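Local coordinates for group II chitinase (Ostrinia furnacalis, PDB 6JAV), which probably hydrolyses internal bonds of chitin as a family 18 endochitinase, represented here by one catalytic domain of a much longer chitin-binding protein, at residues A44-D49 against G91-K96; N87-D92 against D126-K131. All coordinates share one frame; numbering follows the deposited sequence. Where two conformers were deposited one is given.

Interactions 1 and 2 follow one another round the carboxyl ends of barrel strands 38-46, 78-84 and 122-126, and they share Gly91 and Asp92. The first, partly buried and on the outer side, sets the end of strand 38-46 against the first turn of helix 93-98; leucine packing is combined there with a lysine-to-carbonyl bond. The second is buried and joins two loops, depending on a serine hydroxyl and a bridging water, close to the bound inhibitor. Their centres lie about 8 Å apart. Asp88, which belongs to 87-92 of interaction 2, turns its carboxylate back into interaction 1 and so couples the two.

Interaction 1 (A44-D49 against G91-K96); sequences AVLGND and GDKYSK
Leu46 meets both Lys93 and Tyr94: its carbonyl takes the lysine ammonium group, and its side chain packs against both residues. Lys93 NZ donates to Leu46 O at 2.8 Å, lying in the carbonyl plane on a lone pair, with a C=O...N angle of 144°. On its way there the lysine chain runs alongside the leucine, CE passing 4.0 Å from Leu46 CB. The aromatic neighbour is met from above: Leu46 CD2 sits over one face of the Tyr94 ring, 4.2 Å from its centroid and 14° off the normal, a CH-pi contact. The same methyl lies 3.7 Å from Lys93 O, while Leu46 CB closes on Tyr94 CZ at 3.8 Å near the hydroxyl end.

These residues join the end of strand 38-46 to the start of helix 93-98 within the beta/alpha barrel of family 18 chitinases, at the carboxyl end of the strand. Lys93 arrives there because CG stands between its backbone N and carbonyl carbon (chi1 67°) and the chain beyond is fully extended.

Asp88, in the loop before the helix, fixes the polar ends. Its OD1 forms a salt bridge with Lys93 NZ; its OD2 is hydrogen-bonded to both Tyr94 OH and Leu46 N. Further out, Ala44 pairs through its backbone with Ala82 and Gly84 of strand 78-84, and Val45 pairs with Thr53.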
loop_
_atom_site.group_PDB
_atom_site.type_symbol
_atom_site.label_atom_id
_atom_site.label_comp_id
_atom_site.label_asym_id
_atom_site.label_seq_id
_atom_site.Cartn_x
_atom_site.Cartn_y
_atom_site.Cartn_z
ATOM N N ALA A 44 13.022 4.506 -2.291
ATOM C CA ALA A 44 14.219 5.233 -1.881
ATOM C C ALA A 44 14.164 5.444 -0.367
ATOM O O ALA A 44 13.110 5.303 0.265
ATOM C CB ALA A 44 14.286 6.579 -2.601
ATOM N N VAL A 45 15.312 5.749 0.229
ATOM C CA VAL A 45 15.410 5.842 1.687
ATOM C C VAL A 45 16.067 7.164 2.071
ATOM O O VAL A 45 16.671 7.847 1.243
ATOM C CB VAL A 45 16.159 4.647 2.308
ATOM C CG1 VAL A 45 15.378 3.366 2.055
ATOM C CG2 VAL A 45 17.575 4.549 1.739
ATOM N N LEU A 46 15.980 7.496 3.367
ATOM C CA LEU A 46 16.609 8.709 3.887
ATOM C C LEU A 46 18.021 8.376 4.352
ATOM O O LEU A 46 18.201 7.585 5.277
ATOM C CB LEU A 46 15.783 9.285 5.043
ATOM C CG LEU A 46 16.211 10.694 5.477
ATOM C CD1 LEU A 46 16.018 11.705 4.342
ATOM C CD2 LEU A 46 15.429 11.102 6.743
ATOM N N GLY A 47 19.015 8.974 3.705
ATOM C CA GLY A 47 20.395 8.721 4.073
ATOM C C GLY A 47 20.776 9.377 5.386
ATOM O O GLY A 47 20.056 10.213 5.947
ATOM N N ASN A 48 21.960 8.993 5.878
ATOM C CA ASN A 48 22.463 9.529 7.144
ATOM C C ASN A 48 22.804 11.010 7.064
ATOM O O ASN A 48 22.897 11.666 8.107
ATOM C CB ASN A 48 23.702 8.751 7.599
ATOM C CG ASN A 48 23.361 7.359 8.077
ATOM O OD1 ASN A 48 23.736 6.368 7.454
ATOM N ND2 ASN A 48 22.627 7.277 9.182
ATOM N N ASP A 49 22.986 11.541 5.865
ATOM C CA ASP A 49 23.199 12.959 5.636
ATOM C C ASP A 49 21.891 13.733 5.468
ATOM O O ASP A 49 21.930 14.920 5.120
ATOM C CB ASP A 49 24.076 13.154 4.403
ATOM C CG ASP A 49 23.501 12.489 3.155
ATOM O OD1 ASP A 49 22.396 11.880 3.213
ATOM O OD2 ASP A 49 24.163 12.578 2.101
ATOM N N GLY A 91 13.235 4.135 12.931
ATOM C CA GLY A 91 13.770 5.012 13.971
ATOM C C GLY A 91 13.288 6.457 13.998
ATOM O O GLY A 91 12.160 6.774 13.594
ATOM N N ASP A 92 14.148 7.342 14.483
ATOM C CA ASP A 92 13.815 8.760 14.578
ATOM C C ASP A 92 14.250 9.599 13.379
ATOM O O ASP A 92 14.044 10.815 13.411
ATOM C CB ASP A 92 14.402 9.376 15.862
ATOM C CG ASP A 92 15.930 9.508 15.827
ATOM O OD1 ASP A 92 16.584 9.158 14.821
ATOM O OD2 ASP A 92 16.483 9.971 16.848
ATOM N N LYS A 93 14.801 9.025 12.306
ATOM C CA LYS A 93 15.454 9.893 11.320
ATOM C C LYS A 93 14.475 10.800 10.565
ATOM O O LYS A 93 14.827 11.948 10.251
ATOM C CB LYS A 93 16.356 9.116 10.362
ATOM C CG LYS A 93 15.629 8.176 9.434
ATOM C CD LYS A 93 16.649 7.481 8.542
ATOM C CE LYS A 93 15.964 6.387 7.752
ATOM N NZ LYS A 93 16.969 5.670 6.849
ATOM N N TYR A 94 13.256 10.329 10.260
ATOM C CA TYR A 94 12.299 11.222 9.588
ATOM C C TYR A 94 11.811 12.311 10.532
ATOM O O TYR A 94 11.603 13.468 10.109
ATOM C CB TYR A 94 11.116 10.425 9.021
ATOM C CG TYR A 94 11.485 9.649 7.780
ATOM C CD1 TYR A 94 11.425 10.246 6.538
ATOM C CD2 TYR A 94 11.922 8.319 7.869
ATOM C CE1 TYR A 94 11.787 9.535 5.382
ATOM C CE2 TYR A 94 12.287 7.598 6.725
ATOM C CZ TYR A 94 12.209 8.226 5.497
ATOM O OH TYR A 94 12.564 7.574 4.330
ATOM N N SER A 95 11.605 11.955 11.805
ATOM C CA SER A 95 11.246 12.959 12.803
ATOM C C SER A 95 12.341 14.016 12.933
ATOM O O SER A 95 12.045 15.217 12.973
ATOM C CB SER A 95 10.954 12.267 14.132
ATOM O OG SER A 95 10.605 13.210 15.133
ATOM N N LYS A 96 13.615 13.592 12.964
ATOM C CA LYS A 96 14.699 14.563 13.046
ATOM C C LYS A 96 14.688 15.484 11.836
ATOM O O LYS A 96 14.905 16.696 11.962
ATOM C CB LYS A 96 16.044 13.848 13.167
ATOM C CG LYS A 96 16.234 13.119 14.492
ATOM C CD LYS A 96 16.450 14.074 15.645
ATOM C CE LYS A 96 17.072 13.332 16.824
ATOM N NZ LYS A 96 17.203 14.198 18.027
#

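Interaction 2 (N87-D92 against D126-K131); sequences NDSAGD and DWEYPK
Ser89 and Glu128 are joined by one nearly straight hydrogen bond: Glu128 N donates to Ser89 OG at 2.9 Å with an N-H...O angle of 172°. The hydroxyl is also bonded to Gly85 O, a carbonyl that can only accept, so it is held by a donor and an acceptor, which probably fixes its rotation. OG is placed there beside the backbone N, anti to the carbonyl carbon (chi1 -61°).

A water forms the second polar link. It donates to Ser89 O at 2.6 Å and to Gly91 O at 3.1 Å, and accepts from Trp127 NE1 at 2.8 Å, pinning the edge of the indole to the backbone of the opposing loop.

Packing completes the interface. Ser89 CB lies 3.3 Å from Glu128 O, and Ser89 OG lies in the indole plane, at the edge, 3.7 Å from Trp127 CD1. The peptide before Tyr129 is cis; Pro130 N stands over the centre of one indole face, and Glu128 CB over the centre of the Tyr129 ring. The indole also stacks with Tyr94.

Asp124, Asp126 and Glu128 end the family's DxxDxDxE signature, and the Glu128 side chain is about 5 Å from the inhibitor. The backbone of Asp126 is hydrogen-bonded to Leu83 of strand 78-84 and to Gly85 just beyond it, while Pro130 rests on Phe148 of helix 143-159 and Tyr129 on Val176 of helix 174-180.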
loop_
_atom_site.group_PDB
_atom_site.type_symbol
_atom_site.label_atom_id
_atom_site.label_comp_id
_atom_site.label_asym_id
_atom_site.label_seq_id
_atom_site.Cartn_x
_atom_site.Cartn_y
_atom_site.Cartn_z
ATOM N N ASN A 87 10.211 -0.462 6.734
ATOM C CA ASN A 87 11.535 -0.711 7.308
ATOM C C ASN A 87 12.314 0.581 7.532
ATOM O O ASN A 87 12.947 0.751 8.584
ATOM C CB ASN A 87 12.340 -1.691 6.453
ATOM C CG ASN A 87 11.805 -3.104 6.529
ATOM O OD1 ASN A 87 11.106 -3.465 7.470
ATOM N ND2 ASN A 87 12.126 -3.908 5.527
ATOM N N ASP A 88 12.236 1.534 6.583
ATOM C CA ASP A 88 12.966 2.790 6.741
ATOM C C ASP A 88 12.373 3.684 7.814
ATOM O O ASP A 88 13.033 4.647 8.233
ATOM C CB ASP A 88 13.028 3.555 5.420
ATOM C CG ASP A 88 14.308 4.393 5.300
ATOM O OD1 ASP A 88 15.395 3.868 5.653
ATOM O OD2 ASP A 88 14.232 5.564 4.870
ATOM N N SER A 89 11.181 3.363 8.303
ATOM C CA SER A 89 10.491 4.185 9.296
ATOM C C SER A 89 10.746 3.733 10.731
ATOM O O SER A 89 10.098 4.253 11.651
ATOM C CB SER A 89 8.984 4.184 9.006
ATOM O OG SER A 89 8.686 4.737 7.723
ATOM N N ALA A 90 11.683 2.792 10.949
ATOM C CA ALA A 90 11.879 2.214 12.280
ATOM C C ALA A 90 12.342 3.240 13.307
ATOM O O ALA A 90 11.916 3.201 14.469
ATOM C CB ALA A 90 12.868 1.051 12.206
ATOM N N GLY A 91 13.235 4.135 12.931
ATOM C CA GLY A 91 13.770 5.012 13.971
ATOM C C GLY A 91 13.288 6.457 13.998
ATOM O O GLY A 91 12.160 6.774 13.594
ATOM N N ASP A 92 14.148 7.342 14.483
ATOM C CA ASP A 92 13.815 8.760 14.578
ATOM C C ASP A 92 14.250 9.599 13.379
ATOM O O ASP A 92 14.044 10.815 13.411
ATOM C CB ASP A 92 14.402 9.376 15.862
ATOM C CG ASP A 92 15.930 9.508 15.827
ATOM O OD1 ASP A 92 16.584 9.158 14.821
ATOM O OD2 ASP A 92 16.483 9.971 16.848
ATOM N N ASP A 126 6.175 8.081 2.060
ATOM C CA ASP A 126 5.713 6.845 2.693
ATOM C C ASP A 126 6.319 6.684 4.083
ATOM O O ASP A 126 6.779 5.602 4.457
ATOM C CB ASP A 126 6.057 5.605 1.852
ATOM C CG ASP A 126 5.323 5.566 0.528
ATOM O OD1 ASP A 126 5.465 6.530 -0.248
ATOM O OD2 ASP A 126 4.624 4.577 0.230
ATOM N N TRP A 127 6.328 7.759 4.878
ATOM C CA TRP A 127 6.806 7.671 6.259
ATOM C C TRP A 127 5.708 7.002 7.088
ATOM O O TRP A 127 4.569 7.493 7.140
ATOM C CB TRP A 127 7.076 9.083 6.776
ATOM C CG TRP A 127 7.507 9.150 8.236
ATOM C CD1 TRP A 127 7.947 8.134 9.035
ATOM C CD2 TRP A 127 7.564 10.340 9.020
ATOM N NE1 TRP A 127 8.259 8.628 10.314
ATOM C CE2 TRP A 127 8.012 9.977 10.317
ATOM C CE3 TRP A 127 7.253 11.677 8.758
ATOM C CZ2 TRP A 127 8.166 10.922 11.344
ATOM C CZ3 TRP A 127 7.427 12.614 9.766
ATOM C CH2 TRP A 127 7.867 12.228 11.046
ATOM N N GLU A 128 6.036 5.887 7.752
ATOM C CA GLU A 128 5.054 5.112 8.533
ATOM C C GLU A 128 5.433 5.170 10.018
ATOM O O GLU A 128 6.101 4.271 10.522
ATOM C CB GLU A 128 4.987 3.656 7.998
ATOM C CG GLU A 128 4.594 3.642 6.504
ATOM C CD GLU A 128 4.327 2.269 5.913
ATOM O OE1 GLU A 128 4.300 1.276 6.639
ATOM O OE2 GLU A 128 4.100 2.212 4.678
ATOM N N TYR A 129 5.018 6.217 10.744
ATOM C CA TYR A 129 4.119 7.315 10.370
ATOM C C TYR A 129 4.581 8.523 11.186
ATOM O O TYR A 129 5.253 8.344 12.209
ATOM C CB TYR A 129 2.666 6.994 10.791
ATOM C CG TYR A 129 2.108 5.814 10.039
ATOM C CD1 TYR A 129 1.653 5.963 8.725
ATOM C CD2 TYR A 129 2.128 4.553 10.600
ATOM C CE1 TYR A 129 1.199 4.894 8.002
ATOM C CE2 TYR A 129 1.656 3.449 9.878
ATOM C CZ TYR A 129 1.175 3.652 8.589
ATOM O OH TYR A 129 0.703 2.598 7.833
ATOM N N PRO A 130 4.239 9.736 10.754
ATOM C CA PRO A 130 4.512 10.915 11.591
ATOM C C PRO A 130 3.910 10.691 12.972
ATOM O O PRO A 130 2.779 10.199 13.086
ATOM C CB PRO A 130 3.795 12.057 10.850
ATOM C CG PRO A 130 3.661 11.588 9.425
ATOM C CD PRO A 130 3.507 10.072 9.513
ATOM N N LYS A 131 4.692 11.006 14.020
ATOM C CA LYS A 131 4.319 10.851 15.435
ATOM C C LYS A 131 4.314 9.385 15.865
ATOM O O LYS A 131 5.042 8.983 16.782
ATOM C CB LYS A 131 2.965 11.506 15.713
ATOM C CG LYS A 131 2.858 12.226 17.043
ATOM C CD LYS A 131 2.531 11.289 18.147
ATOM C CE LYS A 131 2.384 12.069 19.472
ATOM N NZ LYS A 131 2.759 11.232 20.625
HETATM O O HOH W 1 9.458 6.774 12.102
#